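Local coordinates for chitin oligosaccahride binding protein NagB1 (Paenibacillus sp. FPU-7, PDB 7EHP), which binds short chitin oligosaccharides such as N,N'-diacetylchitobiose, probably as the extracellular solute-binding component of a bacterial sugar-uptake system, at residues S4-Q9 with F49-A54; E22-R27 with K305-E310; F129-V134 with S153-F158; D142-A147 with K213-E218; R178-D183 with G191-T196. One frame throughout, in Å; residues are numbered along the deposited sequence.

Contact 1: S4-Q9 with F49-A54; sequences SLRHTQ and FEKLPA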
# COMPACT_ATOMS: atom_id res chain seq x y z
N SER A 4 -17.29 -11.66 -13.37
CA SER A 4 -15.84 -11.51 -13.29
C SER A 4 -15.44 -10.88 -11.96
O SER A 4 -16.07 -9.93 -11.48
CB SER A 4 -15.33 -10.66 -14.45
OG SER A 4 -16.19 -9.55 -14.66
N LEU A 5 -14.38 -11.42 -11.37
CA LEU A 5 -13.86 -10.94 -10.09
C LEU A 5 -12.37 -10.69 -10.31
O LEU A 5 -11.57 -11.63 -10.29
CB LEU A 5 -14.09 -11.95 -8.96
CG LEU A 5 -14.06 -11.39 -7.53
CD1 LEU A 5 -14.57 -12.39 -6.50
CD2 LEU A 5 -12.70 -10.87 -7.12
N ARG A 6 -12.00 -9.42 -10.48
CA ARG A 6 -10.61 -9.05 -10.73
C ARG A 6 -9.88 -8.82 -9.41
O ARG A 6 -10.32 -8.02 -8.57
CB ARG A 6 -10.55 -7.79 -11.60
CG ARG A 6 -9.17 -7.11 -11.61
CD ARG A 6 -8.22 -7.78 -12.57
NE ARG A 6 -8.80 -8.00 -13.90
CZ ARG A 6 -9.02 -7.05 -14.81
NH1 ARG A 6 -8.70 -5.77 -14.58
NH2 ARG A 6 -9.55 -7.38 -15.97
N HIS A 7 -8.77 -9.53 -9.21
CA HIS A 7 -7.98 -9.40 -8.00
C HIS A 7 -6.51 -9.35 -8.37
O HIS A 7 -6.12 -9.67 -9.50
CB HIS A 7 -8.24 -10.58 -7.06
CG HIS A 7 -7.73 -11.87 -7.62
ND1 HIS A 7 -6.42 -12.29 -7.44
CD2 HIS A 7 -8.31 -12.80 -8.42
CE1 HIS A 7 -6.24 -13.43 -8.08
NE2 HIS A 7 -7.37 -13.76 -8.67
N THR A 8 -5.67 -8.99 -7.40
CA THR A 8 -4.24 -8.89 -7.64
C THR A 8 -3.44 -9.91 -6.86
O THR A 8 -2.22 -9.77 -6.73
CB THR A 8 -3.74 -7.48 -7.32
OG1 THR A 8 -3.95 -7.21 -5.93
CG2 THR A 8 -4.51 -6.44 -8.13
N GLN A 9 -4.09 -10.95 -6.32
CA GLN A 9 -3.40 -11.91 -5.45
C GLN A 9 -2.77 -13.01 -6.31
O GLN A 9 -3.23 -14.14 -6.38
CB GLN A 9 -4.35 -12.48 -4.40
CG GLN A 9 -5.06 -11.45 -3.50
CD GLN A 9 -4.11 -10.36 -3.01
OE1 GLN A 9 -3.05 -10.64 -2.44
NE2 GLN A 9 -4.49 -9.10 -3.23
N PHE A 49 -2.58 0.48 -12.76
CA PHE A 49 -2.03 1.59 -13.52
C PHE A 49 -2.19 1.44 -15.03
O PHE A 49 -1.93 2.42 -15.74
CB PHE A 49 -0.53 1.78 -13.18
CG PHE A 49 -0.27 1.99 -11.72
CD1 PHE A 49 -1.09 2.80 -10.96
CD2 PHE A 49 0.80 1.37 -11.10
CE1 PHE A 49 -0.86 3.01 -9.63
CE2 PHE A 49 1.04 1.56 -9.77
CZ PHE A 49 0.21 2.38 -9.02
N GLU A 50 -2.60 0.27 -15.53
CA GLU A 50 -2.80 0.11 -16.97
C GLU A 50 -4.11 -0.59 -17.33
O GLU A 50 -4.95 -0.01 -18.04
CB GLU A 50 -1.64 -0.66 -17.60
CG GLU A 50 -0.34 0.17 -17.69
CD GLU A 50 -0.31 1.16 -18.88
OE1 GLU A 50 -0.19 2.39 -18.65
OE2 GLU A 50 -0.40 0.71 -20.05
N LYS A 51 -4.30 -1.83 -16.86
CA LYS A 51 -5.43 -2.65 -17.32
C LYS A 51 -6.76 -2.03 -16.94
O LYS A 51 -7.61 -1.78 -17.80
CB LYS A 51 -5.32 -4.06 -16.74
CG LYS A 51 -6.32 -5.05 -17.33
CD LYS A 51 -5.77 -6.47 -17.29
CE LYS A 51 -6.64 -7.47 -18.06
NZ LYS A 51 -6.59 -7.25 -19.54
N LEU A 52 -6.98 -1.79 -15.63
CA LEU A 52 -8.26 -1.29 -15.13
C LEU A 52 -8.55 0.14 -15.60
O LEU A 52 -9.70 0.42 -15.97
CB LEU A 52 -8.34 -1.38 -13.60
CG LEU A 52 -9.65 -1.02 -12.91
CD1 LEU A 52 -10.81 -1.81 -13.47
CD2 LEU A 52 -9.57 -1.19 -11.39
N PRO A 53 -7.58 1.07 -15.59
CA PRO A 53 -7.86 2.38 -16.21
C PRO A 53 -8.34 2.28 -17.64
O PRO A 53 -9.26 3.00 -18.04
CB PRO A 53 -6.50 3.09 -16.12
CG PRO A 53 -5.92 2.55 -14.88
CD PRO A 53 -6.23 1.06 -15.01
N ALA A 54 -7.76 1.37 -18.42
CA ALA A 54 -8.19 1.20 -19.80
C ALA A 54 -9.62 0.69 -19.86
O ALA A 54 -10.46 1.25 -20.58
CB ALA A 54 -7.25 0.25 -20.54

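Contact 2: E22-R27 with K305-E310; sequences EDIAQR and KIMYSE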
# COMPACT_ATOMS: atom_id res chain seq x y z
N GLU A 22 -11.06 -17.84 -3.43
CA GLU A 22 -11.71 -19.00 -4.01
C GLU A 22 -12.81 -19.55 -3.09
O GLU A 22 -13.84 -20.04 -3.58
CB GLU A 22 -10.68 -20.09 -4.31
CG GLU A 22 -9.71 -19.70 -5.43
CD GLU A 22 -8.49 -20.59 -5.49
OE1 GLU A 22 -8.43 -21.59 -4.73
OE2 GLU A 22 -7.58 -20.29 -6.32
N ASP A 23 -12.58 -19.52 -1.77
CA ASP A 23 -13.64 -19.92 -0.84
C ASP A 23 -14.83 -18.98 -0.96
O ASP A 23 -15.98 -19.43 -1.04
CB ASP A 23 -13.12 -19.93 0.60
CG ASP A 23 -12.15 -21.06 0.87
OD1 ASP A 23 -11.93 -21.87 -0.05
OD2 ASP A 23 -11.60 -21.14 1.99
N ILE A 24 -14.56 -17.67 -1.00
CA ILE A 24 -15.64 -16.69 -1.17
C ILE A 24 -16.38 -16.96 -2.48
O ILE A 24 -17.62 -16.89 -2.53
CB ILE A 24 -15.07 -15.25 -1.09
CG1 ILE A 24 -14.61 -14.94 0.35
CG2 ILE A 24 -16.13 -14.24 -1.53
CD1 ILE A 24 -13.82 -13.62 0.51
N ALA A 25 -15.66 -17.33 -3.54
CA ALA A 25 -16.29 -17.54 -4.84
C ALA A 25 -17.25 -18.74 -4.82
O ALA A 25 -18.42 -18.58 -5.20
CB ALA A 25 -15.21 -17.67 -5.92
N GLN A 26 -16.82 -19.95 -4.39
CA GLN A 26 -17.84 -20.99 -4.10
C GLN A 26 -18.99 -20.53 -3.22
O GLN A 26 -20.12 -20.93 -3.51
CB GLN A 26 -17.36 -22.29 -3.48
CG GLN A 26 -16.36 -22.31 -2.28
CD GLN A 26 -16.58 -23.67 -1.64
OE1 GLN A 26 -17.80 -24.16 -1.73
NE2 GLN A 26 -15.53 -24.45 -1.20
N ARG A 27 -18.76 -19.78 -2.14
CA ARG A 27 -19.91 -19.48 -1.30
C ARG A 27 -20.90 -18.60 -2.04
O ARG A 27 -22.11 -18.78 -1.90
CB ARG A 27 -19.41 -18.86 -0.02
CG ARG A 27 -18.87 -19.85 0.96
CD ARG A 27 -18.82 -19.18 2.30
NE ARG A 27 -17.66 -19.57 3.06
CZ ARG A 27 -17.43 -19.17 4.31
NH1 ARG A 27 -18.30 -18.35 4.92
NH2 ARG A 27 -16.33 -19.58 4.94
N LYS A 305 -21.27 -9.54 1.43
CA LYS A 305 -21.68 -10.16 2.69
C LYS A 305 -20.62 -11.13 3.20
O LYS A 305 -20.40 -11.22 4.41
CB LYS A 305 -23.02 -10.87 2.50
CG LYS A 305 -23.64 -11.31 3.80
CD LYS A 305 -25.08 -11.73 3.63
CE LYS A 305 -25.52 -12.57 4.82
NZ LYS A 305 -26.84 -13.22 4.60
N ILE A 306 -19.95 -11.84 2.30
CA ILE A 306 -18.96 -12.82 2.74
C ILE A 306 -17.61 -12.14 3.02
O ILE A 306 -17.03 -12.31 4.10
CB ILE A 306 -18.84 -13.94 1.69
CG1 ILE A 306 -20.20 -14.64 1.53
CG2 ILE A 306 -17.78 -14.96 2.09
CD1 ILE A 306 -20.46 -15.21 0.14
N MET A 307 -17.10 -11.35 2.07
CA MET A 307 -15.77 -10.75 2.25
C MET A 307 -15.74 -9.81 3.45
O MET A 307 -14.82 -9.84 4.27
CB MET A 307 -15.35 -10.02 0.98
CG MET A 307 -14.04 -9.20 1.09
SD MET A 307 -12.59 -10.23 1.42
CE MET A 307 -12.01 -10.58 -0.23
N TYR A 308 -16.76 -8.96 3.58
CA TYR A 308 -16.77 -7.93 4.61
C TYR A 308 -17.53 -8.45 5.83
O TYR A 308 -18.58 -7.96 6.22
CB TYR A 308 -17.35 -6.65 4.05
CG TYR A 308 -16.56 -6.15 2.87
CD1 TYR A 308 -15.37 -5.47 3.06
CD2 TYR A 308 -17.00 -6.38 1.57
CE1 TYR A 308 -14.62 -5.03 1.98
CE2 TYR A 308 -16.26 -5.94 0.48
CZ TYR A 308 -15.07 -5.26 0.70
OH TYR A 308 -14.33 -4.81 -0.36
N SER A 309 -16.95 -9.47 6.43
CA SER A 309 -17.50 -10.13 7.60
C SER A 309 -16.39 -10.31 8.61
O SER A 309 -15.20 -10.32 8.26
CB SER A 309 -18.09 -11.50 7.25
OG SER A 309 -17.03 -12.41 6.95
N GLU A 310 -16.78 -10.48 9.87
CA GLU A 310 -15.77 -10.69 10.88
C GLU A 310 -15.04 -12.00 10.66
O GLU A 310 -13.83 -12.09 10.95
CB GLU A 310 -16.40 -10.58 12.28
CG GLU A 310 -15.47 -10.95 13.41
CD GLU A 310 -15.86 -10.32 14.73
OE1 GLU A 310 -16.68 -9.37 14.72
OE2 GLU A 310 -15.35 -10.79 15.77

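Contact 3: F129-V134 with S153-F158; sequences FKQLNV and SGFVPF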
# COMPACT_ATOMS: atom_id res chain seq x y z
N PHE A 129 19.82 -7.03 14.80
CA PHE A 129 20.04 -5.88 15.68
C PHE A 129 20.79 -6.30 16.95
O PHE A 129 21.70 -5.59 17.39
CB PHE A 129 18.72 -5.22 16.05
CG PHE A 129 18.23 -4.23 15.03
CD1 PHE A 129 18.37 -4.47 13.67
CD2 PHE A 129 17.59 -3.06 15.44
CE1 PHE A 129 17.91 -3.56 12.74
CE2 PHE A 129 17.13 -2.15 14.51
CZ PHE A 129 17.29 -2.39 13.16
N LYS A 130 20.43 -7.45 17.52
CA LYS A 130 21.18 -7.98 18.66
C LYS A 130 22.65 -8.18 18.31
O LYS A 130 23.55 -7.78 19.07
CB LYS A 130 20.55 -9.30 19.13
CG LYS A 130 21.27 -10.00 20.28
CD LYS A 130 20.79 -11.47 20.44
CE LYS A 130 21.58 -12.25 21.49
NZ LYS A 130 23.03 -11.89 21.48
N GLN A 131 22.91 -8.79 17.16
CA GLN A 131 24.28 -9.06 16.75
C GLN A 131 25.08 -7.77 16.60
O GLN A 131 26.24 -7.70 17.01
CB GLN A 131 24.25 -9.85 15.44
CG GLN A 131 25.59 -10.33 14.97
CD GLN A 131 25.45 -11.13 13.71
OE1 GLN A 131 24.46 -11.84 13.53
NE2 GLN A 131 26.45 -11.04 12.83
N LEU A 132 24.47 -6.74 16.01
CA LEU A 132 25.13 -5.45 15.85
C LEU A 132 25.14 -4.62 17.13
O LEU A 132 25.79 -3.58 17.15
CB LEU A 132 24.43 -4.64 14.75
CG LEU A 132 24.07 -5.35 13.46
CD1 LEU A 132 23.16 -4.47 12.60
CD2 LEU A 132 25.33 -5.72 12.73
N ASN A 133 24.42 -5.06 18.16
CA ASN A 133 24.31 -4.33 19.43
C ASN A 133 23.76 -2.93 19.22
O ASN A 133 24.36 -1.93 19.61
CB ASN A 133 25.67 -4.29 20.17
CG ASN A 133 25.53 -3.93 21.64
OD1 ASN A 133 26.35 -3.19 22.19
ND2 ASN A 133 24.48 -4.43 22.28
N VAL A 134 22.60 -2.87 18.57
CA VAL A 134 21.87 -1.62 18.34
C VAL A 134 20.42 -1.78 18.78
O VAL A 134 19.84 -2.86 18.63
CB VAL A 134 21.93 -1.18 16.86
CG1 VAL A 134 23.34 -0.68 16.49
CG2 VAL A 134 21.49 -2.33 15.95
N SER A 153 28.98 -5.07 8.92
CA SER A 153 28.94 -6.50 9.24
C SER A 153 28.53 -7.37 8.06
O SER A 153 28.33 -8.58 8.25
CB SER A 153 27.99 -6.74 10.41
OG SER A 153 28.32 -5.90 11.51
N GLY A 154 28.39 -6.80 6.87
CA GLY A 154 27.97 -7.56 5.71
C GLY A 154 26.47 -7.66 5.50
O GLY A 154 26.04 -8.41 4.62
N PHE A 155 25.66 -6.93 6.25
CA PHE A 155 24.22 -6.90 6.03
C PHE A 155 23.85 -5.75 5.10
O PHE A 155 24.47 -4.69 5.14
CB PHE A 155 23.48 -6.76 7.36
CG PHE A 155 23.68 -7.94 8.27
CD1 PHE A 155 23.02 -9.13 8.03
CD2 PHE A 155 24.56 -7.87 9.33
CE1 PHE A 155 23.21 -10.23 8.86
CE2 PHE A 155 24.75 -8.96 10.16
CZ PHE A 155 24.07 -10.14 9.93
N VAL A 156 22.87 -5.99 4.25
CA VAL A 156 22.23 -4.87 3.55
C VAL A 156 21.41 -4.09 4.58
O VAL A 156 20.64 -4.70 5.33
CB VAL A 156 21.34 -5.39 2.41
CG1 VAL A 156 20.50 -4.26 1.82
CG2 VAL A 156 22.18 -6.04 1.34
N PRO A 157 21.59 -2.78 4.71
CA PRO A 157 20.77 -2.04 5.69
C PRO A 157 19.28 -2.12 5.38
O PRO A 157 18.49 -2.57 6.22
CB PRO A 157 21.31 -0.62 5.58
CG PRO A 157 22.77 -0.85 5.20
CD PRO A 157 22.64 -1.92 4.14
N PHE A 158 18.87 -1.70 4.18
CA PHE A 158 17.47 -1.72 3.77
C PHE A 158 17.35 -2.63 2.55
O PHE A 158 17.80 -2.26 1.46
CB PHE A 158 16.94 -0.32 3.41
CG PHE A 158 16.62 0.55 4.58
CD1 PHE A 158 15.44 0.38 5.28
CD2 PHE A 158 17.47 1.59 4.95
CE1 PHE A 158 15.14 1.20 6.37
CE2 PHE A 158 17.17 2.43 6.02
CZ PHE A 158 16.00 2.23 6.73

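Contact 4: D142-A147 with K213-E218; sequences DLMDVA and KGYLQE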
# COMPACT_ATOMS: atom_id res chain seq x y z
N ASP A 142 20.27 8.02 14.80
CA ASP A 142 20.27 6.61 15.20
C ASP A 142 20.25 5.71 13.96
O ASP A 142 21.00 4.73 13.88
CB ASP A 142 19.06 6.28 16.08
CG ASP A 142 18.89 7.23 17.27
OD1 ASP A 142 19.86 7.41 18.02
OD2 ASP A 142 17.75 7.74 17.47
N LEU A 143 19.38 6.03 13.00
CA LEU A 143 19.27 5.21 11.79
C LEU A 143 20.60 5.09 11.07
O LEU A 143 20.98 4.00 10.63
CB LEU A 143 18.20 5.80 10.87
CG LEU A 143 17.82 5.03 9.59
CD1 LEU A 143 17.56 3.56 9.88
CD2 LEU A 143 16.60 5.69 8.94
N MET A 144 21.32 6.21 10.94
CA MET A 144 22.61 6.22 10.27
C MET A 144 23.59 5.27 10.96
O MET A 144 24.32 4.52 10.29
CB MET A 144 23.16 7.64 10.27
CG MET A 144 22.39 8.65 9.41
SD MET A 144 21.85 8.08 7.78
CE MET A 144 23.39 8.22 6.96
N ASP A 145 23.60 5.27 12.29
CA ASP A 145 24.46 4.37 13.05
C ASP A 145 24.08 2.90 12.80
O ASP A 145 24.94 2.05 12.55
CB ASP A 145 24.35 4.73 14.54
CG ASP A 145 25.20 3.86 15.42
OD1 ASP A 145 26.44 3.86 15.25
OD2 ASP A 145 24.61 3.16 16.28
N VAL A 146 22.78 2.60 12.87
CA VAL A 146 22.30 1.23 12.63
C VAL A 146 22.71 0.78 11.23
O VAL A 146 23.26 -0.32 11.05
CB VAL A 146 20.78 1.17 12.82
CG1 VAL A 146 20.20 -0.13 12.24
CG2 VAL A 146 20.43 1.32 14.28
N ALA A 147 22.46 1.63 10.23
CA ALA A 147 22.75 1.28 8.84
C ALA A 147 24.25 1.09 8.62
O ALA A 147 24.67 0.15 7.92
CB ALA A 147 22.20 2.37 7.92
N LYS A 213 25.06 6.23 0.17
CA LYS A 213 25.80 5.45 1.15
C LYS A 213 25.62 3.95 0.96
O LYS A 213 26.29 3.17 1.66
CB LYS A 213 25.37 5.85 2.57
CG LYS A 213 26.03 7.12 3.04
CD LYS A 213 25.43 7.60 4.34
CE LYS A 213 26.01 8.94 4.76
NZ LYS A 213 27.50 8.90 4.82
N GLY A 214 24.76 3.53 0.04
CA GLY A 214 24.48 2.12 -0.10
C GLY A 214 23.66 1.54 1.02
O GLY A 214 23.75 0.34 1.29
N TYR A 215 22.88 2.37 1.71
CA TYR A 215 22.00 1.88 2.76
C TYR A 215 20.70 1.32 2.18
O TYR A 215 20.15 0.34 2.70
CB TYR A 215 21.70 2.99 3.76
CG TYR A 215 22.91 3.44 4.55
CD1 TYR A 215 24.10 2.72 4.50
CD2 TYR A 215 22.86 4.56 5.38
CE1 TYR A 215 25.20 3.11 5.23
CE2 TYR A 215 23.96 4.95 6.12
CZ TYR A 215 25.13 4.21 6.04
OH TYR A 215 26.23 4.59 6.76
N LEU A 216 20.18 1.95 1.14
CA LEU A 216 19.21 1.30 0.28
C LEU A 216 19.97 0.33 -0.62
O LEU A 216 20.99 0.70 -1.21
CB LEU A 216 18.47 2.34 -0.55
CG LEU A 216 17.35 3.04 0.21
CD1 LEU A 216 16.90 4.31 -0.50
CD2 LEU A 216 16.17 2.07 0.39
N GLN A 217 19.48 -0.90 -0.71
CA GLN A 217 20.19 -1.98 -1.39
C GLN A 217 20.66 -1.59 -2.79
O GLN A 217 19.87 -1.20 -3.64
CB GLN A 217 19.28 -3.20 -1.47
CG GLN A 217 19.85 -4.33 -2.29
CD GLN A 217 19.27 -5.65 -1.87
OE1 GLN A 217 18.13 -5.71 -1.39
NE2 GLN A 217 20.04 -6.71 -2.04
N GLU A 218 21.96 -1.74 -3.02
CA GLU A 218 22.53 -1.40 -4.32
C GLU A 218 22.13 -2.41 -5.38
O GLU A 218 21.90 -3.59 -5.09
CB GLU A 218 24.05 -1.33 -4.22
CG GLU A 218 24.56 -0.21 -3.36
CD GLU A 218 26.05 -0.32 -3.13
OE1 GLU A 218 26.45 -0.79 -2.04
OE2 GLU A 218 26.79 0.04 -4.07
O HOH W 1 26.28 6.59 8.60

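Contact 5: R178-D183 with G191-T196; sequences RTAGDD and GTRRWT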
# COMPACT_ATOMS: atom_id res chain seq x y z
N ARG A 178 7.91 13.36 6.38
CA ARG A 178 8.69 13.67 7.58
C ARG A 178 9.21 15.10 7.56
O ARG A 178 9.12 15.83 8.56
CB ARG A 178 9.86 12.69 7.73
CG ARG A 178 9.51 11.35 8.40
CD ARG A 178 9.59 11.38 9.91
NE ARG A 178 9.20 10.10 10.49
CZ ARG A 178 7.94 9.64 10.52
NH1 ARG A 178 6.97 10.38 10.03
NH2 ARG A 178 7.66 8.45 11.05
N THR A 179 9.77 15.52 6.42
CA THR A 179 10.45 16.81 6.39
C THR A 179 9.50 17.97 6.13
O THR A 179 9.71 19.06 6.67
CB THR A 179 11.54 16.81 5.32
OG1 THR A 179 10.93 16.57 4.05
CG2 THR A 179 12.58 15.74 5.62
N ALA A 180 8.46 17.77 5.33
CA ALA A 180 7.57 18.86 4.94
C ALA A 180 6.18 18.78 5.53
O ALA A 180 5.40 19.73 5.36
CB ALA A 180 7.45 18.92 3.41
N GLY A 181 5.84 17.71 6.22
CA GLY A 181 4.49 17.53 6.75
C GLY A 181 3.56 16.86 5.77
O GLY A 181 3.72 16.95 4.55
N ASP A 182 2.56 16.16 6.31
CA ASP A 182 1.63 15.42 5.46
C ASP A 182 0.80 16.35 4.58
O ASP A 182 0.41 15.96 3.47
CB ASP A 182 0.71 14.55 6.33
CG ASP A 182 -0.20 15.37 7.23
OD1 ASP A 182 0.30 16.22 7.99
OD2 ASP A 182 -1.43 15.15 7.18
N ASP A 183 0.57 17.58 5.02
CA ASP A 183 -0.19 18.56 4.25
C ASP A 183 0.53 18.98 2.95
O ASP A 183 -0.06 19.69 2.13
CB ASP A 183 -0.48 19.77 5.15
CG ASP A 183 -1.72 20.54 4.73
OD1 ASP A 183 -1.81 21.02 3.57
OD2 ASP A 183 -2.66 20.60 5.55
N GLY A 191 -2.19 23.56 -5.33
CA GLY A 191 -1.35 24.67 -5.74
C GLY A 191 -0.79 25.52 -4.63
O GLY A 191 -0.28 26.61 -4.90
N THR A 192 -0.86 25.06 -3.38
CA THR A 192 -0.31 25.80 -2.26
C THR A 192 1.01 25.24 -1.78
O THR A 192 1.64 25.85 -0.91
CB THR A 192 -1.30 25.81 -1.08
OG1 THR A 192 -1.52 24.48 -0.62
CG2 THR A 192 -2.62 26.42 -1.50
N ARG A 193 1.44 24.10 -2.30
CA ARG A 193 2.75 23.54 -2.01
C ARG A 193 3.35 23.04 -3.32
O ARG A 193 2.61 22.70 -4.25
CB ARG A 193 2.67 22.41 -0.96
CG ARG A 193 1.95 22.79 0.34
CD ARG A 193 2.78 23.75 1.24
NE ARG A 193 3.92 23.12 1.93
CZ ARG A 193 3.83 22.28 2.96
NH1 ARG A 193 2.65 21.91 3.45
NH2 ARG A 193 4.94 21.79 3.51
N ARG A 194 4.67 23.00 -3.39
CA ARG A 194 5.35 22.63 -4.63
C ARG A 194 6.38 21.54 -4.34
O ARG A 194 7.03 21.55 -3.29
CB ARG A 194 6.04 23.84 -5.26
CG ARG A 194 5.08 24.90 -5.81
CD ARG A 194 5.86 26.12 -6.36
NE ARG A 194 5.11 26.84 -7.39
CZ ARG A 194 5.34 28.09 -7.77
NH1 ARG A 194 6.31 28.80 -7.19
NH2 ARG A 194 4.60 28.65 -8.72
N TRP A 195 6.52 20.60 -5.28
CA TRP A 195 7.53 19.55 -5.17
C TRP A 195 8.93 20.14 -5.00
O TRP A 195 9.81 19.51 -4.37
CB TRP A 195 7.50 18.66 -6.42
CG TRP A 195 6.27 17.75 -6.53
CD1 TRP A 195 5.11 18.00 -7.22
CD2 TRP A 195 6.12 16.45 -5.95
NE1 TRP A 195 4.24 16.92 -7.10
CE2 TRP A 195 4.84 15.96 -6.32
CE3 TRP A 195 6.94 15.65 -5.13
CZ2 TRP A 195 4.37 14.71 -5.90
CZ3 TRP A 195 6.47 14.40 -4.73
CH2 TRP A 195 5.19 13.95 -5.12
N THR A 196 9.17 21.33 -5.55
CA THR A 196 10.48 21.96 -5.54
C THR A 196 10.76 22.68 -4.22
O THR A 196 11.88 23.15 -4.03
CB THR A 196 10.60 22.96 -6.70
OG1 THR A 196 9.46 23.83 -6.73
CG2 THR A 196 10.69 22.22 -8.03
O HOH W 2 -0.12 23.45 3.45

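Contact 1: S4-Q9 with F49-A54
R6 leaves its strand with CG anti to the backbone N (chi1 165°), then bends at chi2 and again at chi3, which carries its guanidinium toward helix 44-58. K51 comes the other way, its CG also anti to the backbone N, and its methylene chain passes over one face of the guanidinium, displaced toward the rim. The closest approach is R6 NH2 to K51 CE at 3.6 Å; R6 NH1 lies 3.7 Å from K51 CG. The two chains run at a slant to each other, and the lysine offers carbon to the flat cation while its ammonium sits farther along, K51 NZ being 4.6 Å from R6 NH2. The edge of the guanidinium is turned to the helix backbone, near L52 N. Carboxylates beyond the two segments meet its charge, NH2 making salt bridges with E40 and E55; the amide N47 OD1 takes a hydrogen bond from NH1. These acids probably ease the proximity of the two cations. L52 packs on F65 of the adjacent strand 64-68. The arrangement joins the parallel-paired strand 3-7 to a covering helix in the alpha/beta lobe of a periplasmic-binding-protein fold, with Q9 and F49 of the same segments touching the bound sugar.

Contact 2: E22-R27 with K305-E310
Two helices, 15-31 and the C-terminal turn of 294-307, pack through apolar side chains in the solute-binding-protein fold, with I24 meeting I306 and M307. I24 CG1 lies 3.6 Å from I306 CG2, and the two isoleucines lie side by side, running in opposite senses. Farther along, I24 CD1 reaches M307, whose chain is set roughly perpendicular to it: I24 CD1 stands 3.6 Å from M307 CE and 3.7 Å from M307 SD. The methionine gets there because its CG is anti to the backbone N (chi1 173°) and the chain then folds at chi2 and chi3. On the outer side of the interface, the aliphatic base of R27 closes over I306, with R27 CB 3.8 Å from I306 CD1. The arginine's charged end serves another partner, a salt bridge from NH2 to E311 on the following helix; nearby, D23 pairs with R315 in the same way. S309 OG donates to I306 O at 2.9 Å, the C=O...donor angle being 151°, and also bonds the backbone N of M312. One serine thus links the end of helix 294-307 to the start of helix 310-320, for which it is the N-cap, where these helices follow each other in the solute-binding-protein fold.

Contact 3: F129-V134 with S153-F158
L132, in the last turn of helix 126-132, directs its side chain toward S153 and F155. Its CB points neither at nor away from the other segment; CG, anti to the carbonyl carbon (chi1 -45°), then brings the chain nearer, and the branch that does the touching is CD2. L132 CD2 lies 3.2 Å from S153 OG and 3.7 Å from S153 CB. It also reaches the ring of F155, approaching it obliquely, with L132 CD2 4.1 Å from F155 CD2. Toward helix 140-152, L132 packs on A150. One residue earlier, Q131, extended beyond CG, runs at a slant to F155 and sets its amide at the edge of the ring: Q131 NE2 is 3.8 Å from F155 CE2, near the ring plane, and amide and ring planes stand 71° apart. The nitrogen therefore meets ring hydrogens and not the pi face. S153 OG has its polar partner in the last turn of the helix it follows, a hydrogen bond with K149 O, and G154 is the C-prime residue of the Schellman motif that ends that helix. A methyl thus packs against a hydroxyl already bonded to K149 O and against the F155 ring, with the Q131 amide at the ring edge: the pairing rests on van der Waals contact and carries no directional bond.

Contact 4: D142-A147 with K213-E218
The ring of Y215 is held between A147, in a CH-pi contact on one face, and its near neighbour K213 on the other, with M144 in a Met-aromatic contact at the edge, where helix 140-152 packs on the loop that follows helix 198-213 in the solute-binding-protein fold. A147 CB stands 3.5 Å from the centroid of the Y215 ring and 15° off its normal, while K213 CB lies over the centre of the opposite face. M144 comes edge-on: its SD is 5.4 Å from the Y215 centroid, 89° off the ring normal. Bends at chi2 and chi3 of M144 bring CE round to 3.4 Å from Y215 CE2. The same methyl is tight against the lysine chain, M144 CE to K213 CD measuring 3.4 Å. Just after K213, G214 takes positive phi in the Schellman motif that ends helix 198-213, and its carbonyl accepts a bond from K151. In the ring plane, a water lies 2.7 Å from Y215 OH and donates a weak bond to M144 O at 3.3 Å.

Contact 5: R178-D183 with G191-T196
R193 turns the edge of its guanidinium to the carbonyl of A180, at the end of helix 165-180, and lays its NH1 side obliquely against the backbone of D183. R193 NH2 donates to A180 O at 2.8 Å, with an N-H...O angle of 156°; the oxygen lies close to the guanidinium plane, while the donor is tilted 17° from the plane of the carbonyl. Successive bends at chi2 and chi3 fold the arginine back to reach it. On its other side, R193 NH1 is 3.7 Å from D183 C. The D183 carboxylate stays beyond salt-bridge range, D183 OD1 being 4.5 Å from R193 NH1, and a water spans the gap, donating to D183 OD1 at 3.0 Å and accepting from R193 NH1 at 3.2 Å. R193 NH2 also forms a salt bridge with D199 of helix 198-213. The cation thus serves a helix-end carbonyl and D199 through one nitrogen and meets the D183 carboxylate through a water, with a longer-range charge attraction probably adding to it.

How the contacts relate
Contacts 1 and 2 belong to one region of the molecule, their centres about 19 Å apart, and are tied by sequence because strand 3-7 leads into helix 15-31. Contact 1 stands nearest the sugar, with Q9 and F49 touching bound NAG units; at contact 2 the M307 side chain is about 8 Å from a NAG. Contacts 3 and 4 lie across the chain's centre from contact 1 and adjoin each other, centres about 10 Å apart: backbone bonds probably join F158 to Y215 and Q217, and P157 packs on A147. Contact 5, nested within the loop closed by contact 4, has its nearest atoms about 9 Å from it.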